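Local coordinates for uncharacterized protein (Bdellovibrio bacteriovorus, PDB 3TM8) that is an unconventional HD-GYP protein that binds two iron ions and is probably related in function to cyclic-di-GMP phosphodiesterases, at residues Q116-P127 with L201-H209; W229-V240 with N252-T260. One frame throughout, in Å; residues are numbered along the deposited sequence.

Interaction 1 of 2, residues Q116-P127 with L201-H209; sequences QQNNAEEVFENP and LLHDYGHHH. With FE (Fe (III) ion), chain D; FE (Fe (III) ion), chain E; PO4 (phosphate ion), chain C.
A120 and F124, one turn apart on the helix of 116-127, lie beside L202 and Y205, with CA atoms 6.2 Å apart for A120 and L202; L202 also starts a type I turn that runs to Y205. F124 does most of the work. Its ring runs between L202 and H208: CE1 meets L202 CD2 at 3.7 Å, and CA of Y205 sits over one ring face, 4.2 Å from the centroid. The Y205 ring is slid well aside, its plane 30° from that of F124, so the two rings barely overlap. F124 CB presses squarely on the imidazole of H208, 3.9 Å from its centre; chi1 of H208, at -179°, extends that ring away from its backbone N and against the CB. One turn earlier on the helix, A120 CB butts against L201 CG at 3.6 Å. At the helix end a water bridges F124 O (2.7 Å) and Y205 OH (2.8 Å), while P127 CG lies alongside the same hydroxyl. H203 and D204 turn away from this seam to the metals, H203 NE2 and D204 OD2 binding one iron and D204 OD1 the other: the His-Asp pair that gives the HD domain its name.

Interaction 2 of 2, residues W229-V240 with N252-T260; sequences WKKHPIEGAQKV and NIIGQHEET. With FE (Fe (III) ion), chain E; PO4 (phosphate ion), chain C.
This is a close, nearly antiparallel helix packing that runs into a metal site, joining helix 223-240 to the end of helix 248-256 in the HD domain. The short axes approach to 7.5 Å at 154°, and G255 makes this possible: its CA lies 3.6 Å from A237 CB and also directs a C-H toward P233 O. I254 CG2 lies against the backbone of G236 and A237, and its CD1 reaches V240 CG2. P233 CB rests on G255 O at 3.4 Å, while its CG meets E258 CG. Beyond the proline the contact turns polar. H232 and H257 come rim to rim, planes at 51°, because both NE2 atoms bind one iron at 2.2 Å; E258 OE2 is a third ligand of that iron. Each imidazole is held from behind: H232 ND1 donates to W229 O at 2.6 Å, in the ring plane, and H257 ND1 to I253 O at 3.1 Å. The E258 chain, bent at its second torsion, brings its carboxylate to W229 CZ2, 3.4 Å from CD. W229 NE1 gives phosphate O1 a nearly straight hydrogen bond (176°). With D204 completing the protein ligands, this is one half of the two-iron centre of an HD-GYP domain.

How the interactions relate
The two contacts come in series along the chain, their centres 13 Å apart. The end of helix 190-202, with the residues up to H209, supplies one side of interaction 1, and the next helix, 223-240, one side of interaction 2. They meet at the metals: D204 OD1 lies 3.1 Å from both H232 NE2 and H257 NE2, all on one iron, and a water spans the irons. H170 and N285, with H203 and D204, make up the protein ligands of the other iron. The phosphate, probably from the crystallisation liquor, bridges both irons, held also from both contacts and by R289 and N285. Interaction 1 ties the metal-bearing turn to helix 105-125, whereas interaction 2 supplies three protein ligands of the iron they share.

Interaction 1 of 2, residues Q116-P127 with L201-H209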
loop_
_atom_site.group_PDB
_atom_site.type_symbol
_atom_site.label_atom_id
_atom_site.label_comp_id
_atom_site.label_asym_id
_atom_site.label_seq_id
_atom_site.Cartn_x
_atom_site.Cartn_y
_atom_site.Cartn_z
ATOM N N GLN A 116 -5.777 -5.427 -0.299
ATOM C CA GLN A 116 -5.664 -3.978 -0.163
ATOM C C GLN A 116 -4.876 -3.390 -1.328
ATOM O O GLN A 116 -5.253 -2.363 -1.896
ATOM C CB GLN A 116 -4.984 -3.598 1.155
ATOM C CG GLN A 116 -5.758 -3.974 2.412
ATOM C CD GLN A 116 -7.049 -3.192 2.580
ATOM O OE1 GLN A 116 -7.079 -1.967 2.435
ATOM N NE2 GLN A 116 -8.133 -3.905 2.877
ATOM N N GLN A 117 -3.788 -4.062 -1.708
ATOM C CA GLN A 117 -2.973 -3.576 -2.807
ATOM C C GLN A 117 -3.783 -3.577 -4.094
ATOM O O GLN A 117 -3.733 -2.629 -4.877
ATOM C CB GLN A 117 -1.732 -4.445 -2.952
ATOM C CG GLN A 117 -0.742 -3.948 -3.972
ATOM C CD GLN A 117 0.484 -4.825 -4.053
ATOM O OE1 GLN A 117 0.821 -5.539 -3.107
ATOM N NE2 GLN A 117 1.141 -4.800 -5.201
ATOM N N ASN A 118 -4.541 -4.650 -4.301
ATOM C CA ASN A 118 -5.399 -4.767 -5.474
ATOM C C ASN A 118 -6.415 -3.638 -5.541
ATOM O O ASN A 118 -6.648 -3.052 -6.605
ATOM C CB ASN A 118 -6.092 -6.129 -5.455
ATOM C CG ASN A 118 -6.992 -6.372 -6.656
ATOM O OD1 ASN A 118 -6.568 -6.284 -7.811
ATOM N ND2 ASN A 118 -8.231 -6.751 -6.380
ATOM N N ASN A 119 -7.022 -3.327 -4.396
ATOM C CA ASN A 119 -8.042 -2.288 -4.347
ATOM C C ASN A 119 -7.451 -0.926 -4.704
ATOM O O ASN A 119 -8.081 -0.121 -5.388
ATOM C CB ASN A 119 -8.677 -2.207 -2.958
ATOM C CG ASN A 119 -9.366 -3.494 -2.543
ATOM O OD1 ASN A 119 -9.714 -4.345 -3.371
ATOM N ND2 ASN A 119 -9.570 -3.646 -1.243
ATOM N N ALA A 120 -6.234 -0.676 -4.230
ATOM C CA ALA A 120 -5.551 0.583 -4.524
ATOM C C ALA A 120 -5.225 0.691 -6.007
ATOM O O ALA A 120 -5.439 1.732 -6.629
ATOM C CB ALA A 120 -4.286 0.693 -3.716
ATOM N N GLU A 121 -4.710 -0.396 -6.580
ATOM C CA GLU A 121 -4.367 -0.409 -7.994
ATOM C C GLU A 121 -5.603 -0.149 -8.845
ATOM O O GLU A 121 -5.543 0.561 -9.843
ATOM C CB GLU A 121 -3.729 -1.744 -8.374
ATOM C CG GLU A 121 -2.371 -2.002 -7.727
ATOM C CD GLU A 121 -1.746 -3.312 -8.181
ATOM O OE1 GLU A 121 -1.912 -4.335 -7.475
ATOM O OE2 GLU A 121 -1.093 -3.314 -9.242
ATOM N N GLU A 122 -6.729 -0.734 -8.450
ATOM C CA GLU A 122 -7.966 -0.544 -9.193
ATOM C C GLU A 122 -8.359 0.942 -9.215
ATOM O O GLU A 122 -8.769 1.468 -10.242
ATOM C CB GLU A 122 -9.069 -1.428 -8.612
ATOM C CG GLU A 122 -10.470 -1.078 -9.049
ATOM C CD GLU A 122 -10.761 -1.409 -10.485
ATOM O OE1 GLU A 122 -9.999 -2.184 -11.102
ATOM O OE2 GLU A 122 -11.776 -0.890 -10.994
ATOM N N VAL A 123 -8.208 1.631 -8.086
ATOM C CA VAL A 123 -8.467 3.064 -8.060
ATOM C C VAL A 123 -7.450 3.844 -8.926
ATOM O O VAL A 123 -7.827 4.724 -9.703
ATOM C CB VAL A 123 -8.485 3.594 -6.605
ATOM C CG1 VAL A 123 -8.589 5.115 -6.583
ATOM C CG2 VAL A 123 -9.642 2.947 -5.811
ATOM N N PHE A 124 -6.168 3.506 -8.819
ATOM C CA PHE A 124 -5.155 4.195 -9.625
ATOM C C PHE A 124 -5.456 4.056 -11.127
ATOM O O PHE A 124 -5.237 4.986 -11.904
ATOM C CB PHE A 124 -3.757 3.618 -9.373
ATOM C CG PHE A 124 -3.178 3.915 -8.009
ATOM C CD1 PHE A 124 -3.772 4.813 -7.129
ATOM C CD2 PHE A 124 -2.006 3.281 -7.619
ATOM C CE1 PHE A 124 -3.192 5.069 -5.889
ATOM C CE2 PHE A 124 -1.432 3.529 -6.388
ATOM C CZ PHE A 124 -2.030 4.418 -5.520
ATOM N N GLU A 125 -5.944 2.888 -11.535
ATOM C CA GLU A 125 -6.182 2.609 -12.949
ATOM C C GLU A 125 -7.508 3.202 -13.417
ATOM O O GLU A 125 -7.687 3.500 -14.595
ATOM C CB GLU A 125 -6.144 1.097 -13.217
ATOM C CG GLU A 125 -4.769 0.476 -13.053
ATOM C CD GLU A 125 -4.811 -1.045 -13.032
ATOM O OE1 GLU A 125 -5.700 -1.635 -13.681
ATOM O OE2 GLU A 125 -3.959 -1.657 -12.354
ATOM N N ASN A 126 -8.433 3.371 -12.477
ATOM C CA ASN A 126 -9.798 3.803 -12.780
ATOM C C ASN A 126 -10.268 4.866 -11.802
ATOM O O ASN A 126 -11.231 4.658 -11.068
ATOM C CB ASN A 126 -10.750 2.606 -12.727
ATOM C CG ASN A 126 -10.295 1.471 -13.601
ATOM O OD1 ASN A 126 -10.504 1.492 -14.805
ATOM N ND2 ASN A 126 -9.655 0.478 -13.002
ATOM N N PRO A 127 -9.583 6.012 -11.777
ATOM C CA PRO A 127 -9.858 6.994 -10.722
ATOM C C PRO A 127 -11.259 7.614 -10.788
ATOM O O PRO A 127 -11.728 8.158 -9.791
ATOM C CB PRO A 127 -8.767 8.053 -10.938
ATOM C CG PRO A 127 -8.357 7.893 -12.373
ATOM C CD PRO A 127 -8.463 6.421 -12.641
ATOM N N LEU A 201 -3.296 4.469 1.787
ATOM C CA LEU A 201 -3.239 3.482 0.732
ATOM C C LEU A 201 -3.014 4.138 -0.635
ATOM O O LEU A 201 -2.247 3.622 -1.457
ATOM C CB LEU A 201 -4.524 2.671 0.755
ATOM C CG LEU A 201 -4.644 1.523 -0.226
ATOM C CD1 LEU A 201 -3.484 0.560 -0.071
ATOM C CD2 LEU A 201 -5.966 0.824 0.015
ATOM N N LEU A 202 -3.670 5.269 -0.865
ATOM C CA LEU A 202 -3.643 5.939 -2.154
ATOM C C LEU A 202 -2.612 7.059 -2.250
ATOM O O LEU A 202 -2.550 7.742 -3.272
ATOM C CB LEU A 202 -5.031 6.498 -2.466
ATOM C CG LEU A 202 -6.199 5.500 -2.495
ATOM C CD1 LEU A 202 -7.512 6.242 -2.707
ATOM C CD2 LEU A 202 -5.989 4.442 -3.584
ATOM N N HIS A 203 -1.805 7.242 -1.202
ATOM C CA HIS A 203 -1.071 8.495 -1.056
ATOM C C HIS A 203 -0.160 8.821 -2.233
ATOM O O HIS A 203 0.000 9.990 -2.585
ATOM C CB HIS A 203 -0.308 8.572 0.278
ATOM C CG HIS A 203 0.983 7.812 0.305
ATOM N ND1 HIS A 203 1.058 6.459 0.572
ATOM C CD2 HIS A 203 2.258 8.227 0.103
ATOM C CE1 HIS A 203 2.325 6.077 0.536
ATOM N NE2 HIS A 203 3.073 7.133 0.266
ATOM N N ASP A 204 0.430 7.792 -2.844
ATOM C CA ASP A 204 1.420 7.992 -3.904
ATOM C C ASP A 204 0.855 7.844 -5.305
ATOM O O ASP A 204 1.576 7.526 -6.255
ATOM C CB ASP A 204 2.634 7.090 -3.681
ATOM C CG ASP A 204 3.705 7.761 -2.834
ATOM O OD1 ASP A 204 3.712 9.012 -2.779
ATOM O OD2 ASP A 204 4.534 7.041 -2.226
ATOM N N TYR A 205 -0.436 8.120 -5.443
ATOM C CA TYR A 205 -1.075 8.131 -6.751
ATOM C C TYR A 205 -0.288 8.957 -7.781
ATOM O O TYR A 205 -0.227 8.605 -8.965
ATOM C CB TYR A 205 -2.505 8.657 -6.621
ATOM C CG TYR A 205 -3.221 8.808 -7.939
ATOM C CD1 TYR A 205 -3.257 7.768 -8.866
ATOM C CD2 TYR A 205 -3.854 9.999 -8.262
ATOM C CE1 TYR A 205 -3.925 7.917 -10.079
ATOM C CE2 TYR A 205 -4.504 10.159 -9.462
ATOM C CZ TYR A 205 -4.540 9.120 -10.367
ATOM O OH TYR A 205 -5.200 9.313 -11.552
ATOM N N GLY A 206 0.332 10.047 -7.335
ATOM C CA GLY A 206 1.106 10.889 -8.232
ATOM C C GLY A 206 2.269 10.192 -8.915
ATOM O O GLY A 206 2.755 10.673 -9.949
ATOM N N HIS A 207 2.738 9.087 -8.341
ATOM C CA HIS A 207 3.835 8.326 -8.945
ATOM C C HIS A 207 3.349 7.294 -9.965
ATOM O O HIS A 207 4.169 6.634 -10.588
ATOM C CB HIS A 207 4.650 7.550 -7.897
ATOM C CG HIS A 207 5.489 8.390 -6.981
ATOM N ND1 HIS A 207 6.349 9.374 -7.424
ATOM C CD2 HIS A 207 5.661 8.318 -5.639
ATOM C CE1 HIS A 207 6.979 9.901 -6.388
ATOM N NE2 HIS A 207 6.586 9.273 -5.294
ATOM N N HIS A 208 2.039 7.103 -10.092
ATOM C CA HIS A 208 1.530 6.038 -10.956
ATOM C C HIS A 208 1.981 6.279 -12.389
ATOM O O HIS A 208 1.747 7.351 -12.943
ATOM C CB HIS A 208 0.011 5.975 -10.857
ATOM C CG HIS A 208 -0.615 4.896 -11.675
ATOM N ND1 HIS A 208 -0.438 3.554 -11.413
ATOM C CD2 HIS A 208 -1.461 4.968 -12.725
ATOM C CE1 HIS A 208 -1.135 2.845 -12.283
ATOM N NE2 HIS A 208 -1.770 3.679 -13.086
ATOM N N HIS A 209 2.629 5.267 -12.973
ATOM C CA HIS A 209 3.210 5.332 -14.319
ATOM C C HIS A 209 4.207 6.468 -14.528
ATOM O O HIS A 209 4.368 6.975 -15.638
ATOM C CB HIS A 209 2.125 5.287 -15.394
ATOM C CG HIS A 209 1.622 3.902 -15.652
ATOM N ND1 HIS A 209 1.260 3.459 -16.904
ATOM C CD2 HIS A 209 1.460 2.847 -14.819
ATOM C CE1 HIS A 209 0.870 2.199 -16.828
ATOM N NE2 HIS A 209 0.984 1.803 -15.574
HETATM FE FE FE D . 5.270 7.318 -0.283
HETATM FE FE FE E . 5.031 10.383 -1.786
HETATM P P PO4 C . 7.770 8.700 -1.650
HETATM O O1 PO4 C . 9.014 8.396 -2.444
HETATM O O2 PO4 C . 7.191 7.466 -0.999
HETATM O O3 PO4 C . 8.106 9.629 -0.459
HETATM O O4 PO4 C . 6.780 9.454 -2.512
HETATM O O HOH W 1 -4.839 7.231 -13.372
HETATM O O HOH W 2 5.066 9.279 -0.208
#

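Interaction 2 of 2, residues W229-V240 with N252-T260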
loop_
_atom_site.group_PDB
_atom_site.type_symbol
_atom_site.label_atom_id
_atom_site.label_comp_id
_atom_site.label_asym_id
_atom_site.label_seq_id
_atom_site.Cartn_x
_atom_site.Cartn_y
_atom_site.Cartn_z
ATOM N N TRP A 229 10.323 14.028 -8.748
ATOM C CA TRP A 229 9.781 13.557 -7.479
ATOM C C TRP A 229 8.964 14.642 -6.752
ATOM O O TRP A 229 7.870 14.372 -6.248
ATOM C CB TRP A 229 10.920 13.028 -6.593
ATOM C CG TRP A 229 10.443 12.462 -5.295
ATOM C CD1 TRP A 229 10.119 11.157 -5.033
ATOM C CD2 TRP A 229 10.228 13.181 -4.078
ATOM N NE1 TRP A 229 9.724 11.023 -3.730
ATOM C CE2 TRP A 229 9.772 12.250 -3.119
ATOM C CE3 TRP A 229 10.368 14.521 -3.707
ATOM C CZ2 TRP A 229 9.465 12.618 -1.812
ATOM C CZ3 TRP A 229 10.064 14.886 -2.408
ATOM C CH2 TRP A 229 9.615 13.938 -1.476
ATOM N N LYS A 230 9.467 15.874 -6.723
ATOM C CA LYS A 230 8.768 16.927 -5.988
ATOM C C LYS A 230 7.368 17.227 -6.526
ATOM O O LYS A 230 6.529 17.760 -5.802
ATOM C CB LYS A 230 9.597 18.214 -5.935
ATOM C CG LYS A 230 10.790 18.120 -4.996
ATOM C CD LYS A 230 11.594 19.412 -4.978
ATOM C CE LYS A 230 12.812 19.283 -4.078
ATOM N NZ LYS A 230 13.701 20.471 -4.176
ATOM N N LYS A 231 7.126 16.905 -7.792
ATOM C CA LYS A 231 5.821 17.164 -8.402
ATOM C C LYS A 231 4.710 16.195 -7.978
ATOM O O LYS A 231 3.526 16.503 -8.136
ATOM C CB LYS A 231 5.938 17.144 -9.927
ATOM C CG LYS A 231 6.854 18.220 -10.499
ATOM C CD LYS A 231 6.967 18.099 -12.015
ATOM C CE LYS A 231 7.590 19.339 -12.649
ATOM N NZ LYS A 231 8.983 19.603 -12.186
ATOM N N HIS A 232 5.068 15.021 -7.466
ATOM C CA HIS A 232 4.053 13.965 -7.340
ATOM C C HIS A 232 2.846 14.257 -6.420
ATOM O O HIS A 232 1.718 13.903 -6.767
ATOM C CB HIS A 232 4.673 12.575 -7.088
ATOM C CG HIS A 232 5.022 12.296 -5.660
ATOM N ND1 HIS A 232 6.224 12.675 -5.104
ATOM C CD2 HIS A 232 4.354 11.623 -4.693
ATOM C CE1 HIS A 232 6.268 12.272 -3.844
ATOM N NE2 HIS A 232 5.142 11.640 -3.568
ATOM N N PRO A 233 3.061 14.892 -5.253
ATOM C CA PRO A 233 1.865 15.141 -4.436
ATOM C C PRO A 233 0.964 16.183 -5.089
ATOM O O PRO A 233 -0.257 16.085 -5.019
ATOM C CB PRO A 233 2.420 15.692 -3.118
ATOM C CG PRO A 233 3.898 15.576 -3.196
ATOM C CD PRO A 233 4.306 15.341 -4.610
ATOM N N ILE A 234 1.580 17.176 -5.718
ATOM C CA ILE A 234 0.843 18.249 -6.370
ATOM C C ILE A 234 0.026 17.708 -7.535
ATOM O O ILE A 234 -1.175 17.972 -7.640
ATOM C CB ILE A 234 1.801 19.355 -6.868
ATOM C CG1 ILE A 234 2.545 19.971 -5.679
ATOM C CG2 ILE A 234 1.035 20.419 -7.645
ATOM C CD1 ILE A 234 3.655 20.934 -6.066
ATOM N N GLU A 235 0.678 16.936 -8.399
ATOM C CA GLU A 235 0.007 16.343 -9.548
ATOM C C GLU A 235 -1.047 15.329 -9.128
ATOM O O GLU A 235 -2.149 15.303 -9.679
ATOM C CB GLU A 235 1.019 15.703 -10.497
ATOM C CG GLU A 235 1.842 16.718 -11.268
ATOM C CD GLU A 235 2.670 16.084 -12.363
ATOM O OE1 GLU A 235 2.722 14.838 -12.423
ATOM O OE2 GLU A 235 3.265 16.833 -13.164
ATOM N N GLY A 236 -0.706 14.492 -8.152
ATOM C CA GLY A 236 -1.641 13.502 -7.645
ATOM C C GLY A 236 -2.929 14.141 -7.159
ATOM O O GLY A 236 -4.027 13.719 -7.523
ATOM N N ALA A 237 -2.795 15.173 -6.335
ATOM C CA ALA A 237 -3.961 15.838 -5.771
ATOM C C ALA A 237 -4.767 16.585 -6.835
ATOM O O ALA A 237 -5.997 16.571 -6.810
ATOM C CB ALA A 237 -3.542 16.778 -4.655
ATOM N N GLN A 238 -4.081 17.234 -7.769
ATOM C CA GLN A 238 -4.780 17.984 -8.804
ATOM C C GLN A 238 -5.681 17.067 -9.627
ATOM O O GLN A 238 -6.765 17.464 -10.056
ATOM C CB GLN A 238 -3.788 18.724 -9.704
ATOM C CG GLN A 238 -3.165 19.945 -9.051
ATOM C CD GLN A 238 -2.070 20.556 -9.895
ATOM O OE1 GLN A 238 -1.588 19.939 -10.850
ATOM N NE2 GLN A 238 -1.666 21.773 -9.548
ATOM N N LYS A 239 -5.230 15.836 -9.832
ATOM C CA LYS A 239 -5.985 14.868 -10.617
ATOM C C LYS A 239 -7.279 14.431 -9.934
ATOM O O LYS A 239 -8.264 14.128 -10.605
ATOM C CB LYS A 239 -5.130 13.638 -10.920
ATOM C CG LYS A 239 -3.931 13.900 -11.817
ATOM C CD LYS A 239 -3.136 12.617 -12.018
ATOM C CE LYS A 239 -1.854 12.857 -12.798
ATOM N NZ LYS A 239 -2.123 13.343 -14.176
ATOM N N VAL A 240 -7.284 14.384 -8.606
ATOM C CA VAL A 240 -8.457 13.870 -7.899
ATOM C C VAL A 240 -9.291 14.925 -7.177
ATOM O O VAL A 240 -10.414 14.638 -6.776
ATOM C CB VAL A 240 -8.083 12.772 -6.878
ATOM C CG1 VAL A 240 -7.438 11.579 -7.577
ATOM C CG2 VAL A 240 -7.173 13.339 -5.793
ATOM N N ASN A 252 -6.494 15.531 0.735
ATOM C CA ASN A 252 -5.474 16.193 1.544
ATOM C C ASN A 252 -4.243 15.331 1.749
ATOM O O ASN A 252 -3.124 15.816 1.669
ATOM C CB ASN A 252 -6.029 16.589 2.909
ATOM C CG ASN A 252 -7.059 17.691 2.818
ATOM O OD1 ASN A 252 -7.186 18.357 1.787
ATOM N ND2 ASN A 252 -7.802 17.895 3.903
ATOM N N ILE A 253 -4.445 14.050 2.034
ATOM C CA ILE A 253 -3.317 13.155 2.248
ATOM C C ILE A 253 -2.508 12.975 0.955
ATOM O O ILE A 253 -1.277 13.042 0.961
ATOM C CB ILE A 253 -3.777 11.821 2.840
ATOM C CG1 ILE A 253 -4.235 12.034 4.289
ATOM C CG2 ILE A 253 -2.664 10.783 2.771
ATOM C CD1 ILE A 253 -5.034 10.865 4.851
ATOM N N ILE A 254 -3.191 12.776 -0.165
ATOM C CA ILE A 254 -2.486 12.653 -1.434
ATOM C C ILE A 254 -1.614 13.888 -1.703
ATOM O O ILE A 254 -0.439 13.769 -2.092
ATOM C CB ILE A 254 -3.475 12.386 -2.589
ATOM C CG1 ILE A 254 -4.059 10.981 -2.443
ATOM C CG2 ILE A 254 -2.782 12.541 -3.940
ATOM C CD1 ILE A 254 -5.249 10.712 -3.337
ATOM N N GLY A 255 -2.173 15.070 -1.457
ATOM C CA GLY A 255 -1.487 16.310 -1.764
ATOM C C GLY A 255 -0.501 16.806 -0.724
ATOM O O GLY A 255 0.418 17.544 -1.068
ATOM N N GLN A 256 -0.682 16.422 0.539
ATOM C CA GLN A 256 0.099 17.025 1.629
ATOM C C GLN A 256 1.095 16.077 2.292
ATOM O O GLN A 256 1.797 16.469 3.224
ATOM C CB GLN A 256 -0.822 17.607 2.714
ATOM C CG GLN A 256 -1.793 18.660 2.234
ATOM C CD GLN A 256 -2.754 19.087 3.339
ATOM O OE1 GLN A 256 -2.651 18.630 4.478
ATOM N NE2 GLN A 256 -3.693 19.964 3.006
ATOM N N HIS A 257 1.150 14.828 1.843
ATOM C CA HIS A 257 1.896 13.828 2.601
ATOM C C HIS A 257 3.415 13.989 2.526
ATOM O O HIS A 257 4.130 13.304 3.250
ATOM C CB HIS A 257 1.520 12.421 2.146
ATOM C CG HIS A 257 2.085 12.067 0.804
ATOM N ND1 HIS A 257 1.399 12.269 -0.375
ATOM C CD2 HIS A 257 3.296 11.571 0.451
ATOM C CE1 HIS A 257 2.155 11.892 -1.395
ATOM N NE2 HIS A 257 3.312 11.468 -0.920
ATOM N N GLU A 258 3.909 14.850 1.634
ATOM C CA GLU A 258 5.347 15.137 1.584
ATOM C C GLU A 258 5.690 16.420 2.336
ATOM O O GLU A 258 6.844 16.851 2.355
ATOM C CB GLU A 258 5.852 15.235 0.146
ATOM C CG GLU A 258 5.718 13.947 -0.648
ATOM C CD GLU A 258 6.541 12.788 -0.102
ATOM O OE1 GLU A 258 7.315 12.963 0.862
ATOM O OE2 GLU A 258 6.413 11.684 -0.658
ATOM N N GLU A 259 4.694 17.038 2.960
ATOM C CA GLU A 259 4.938 18.255 3.715
ATOM C C GLU A 259 5.582 17.912 5.046
ATOM O O GLU A 259 5.353 16.837 5.601
ATOM C CB GLU A 259 3.644 19.047 3.902
ATOM C CG GLU A 259 3.028 19.508 2.588
ATOM C CD GLU A 259 4.057 20.106 1.631
ATOM O OE1 GLU A 259 4.681 21.134 1.980
ATOM O OE2 GLU A 259 4.238 19.554 0.524
ATOM N N THR A 260 6.405 18.831 5.543
ATOM C CA THR A 260 7.129 18.628 6.789
ATOM C C THR A 260 6.743 19.739 7.745
ATOM O O THR A 260 6.285 20.797 7.318
ATOM C CB THR A 260 8.652 18.635 6.553
ATOM O OG1 THR A 260 9.039 19.890 5.982
ATOM C CG2 THR A 260 9.047 17.517 5.603
HETATM FE FE FE E . 5.031 10.383 -1.786
HETATM P P PO4 C . 7.770 8.700 -1.650
HETATM O O1 PO4 C . 9.014 8.396 -2.444
HETATM O O2 PO4 C . 7.191 7.466 -0.999
HETATM O O3 PO4 C . 8.106 9.629 -0.459
HETATM O O4 PO4 C . 6.780 9.454 -2.512
HETATM O O HOH W 2 5.066 9.279 -0.208
#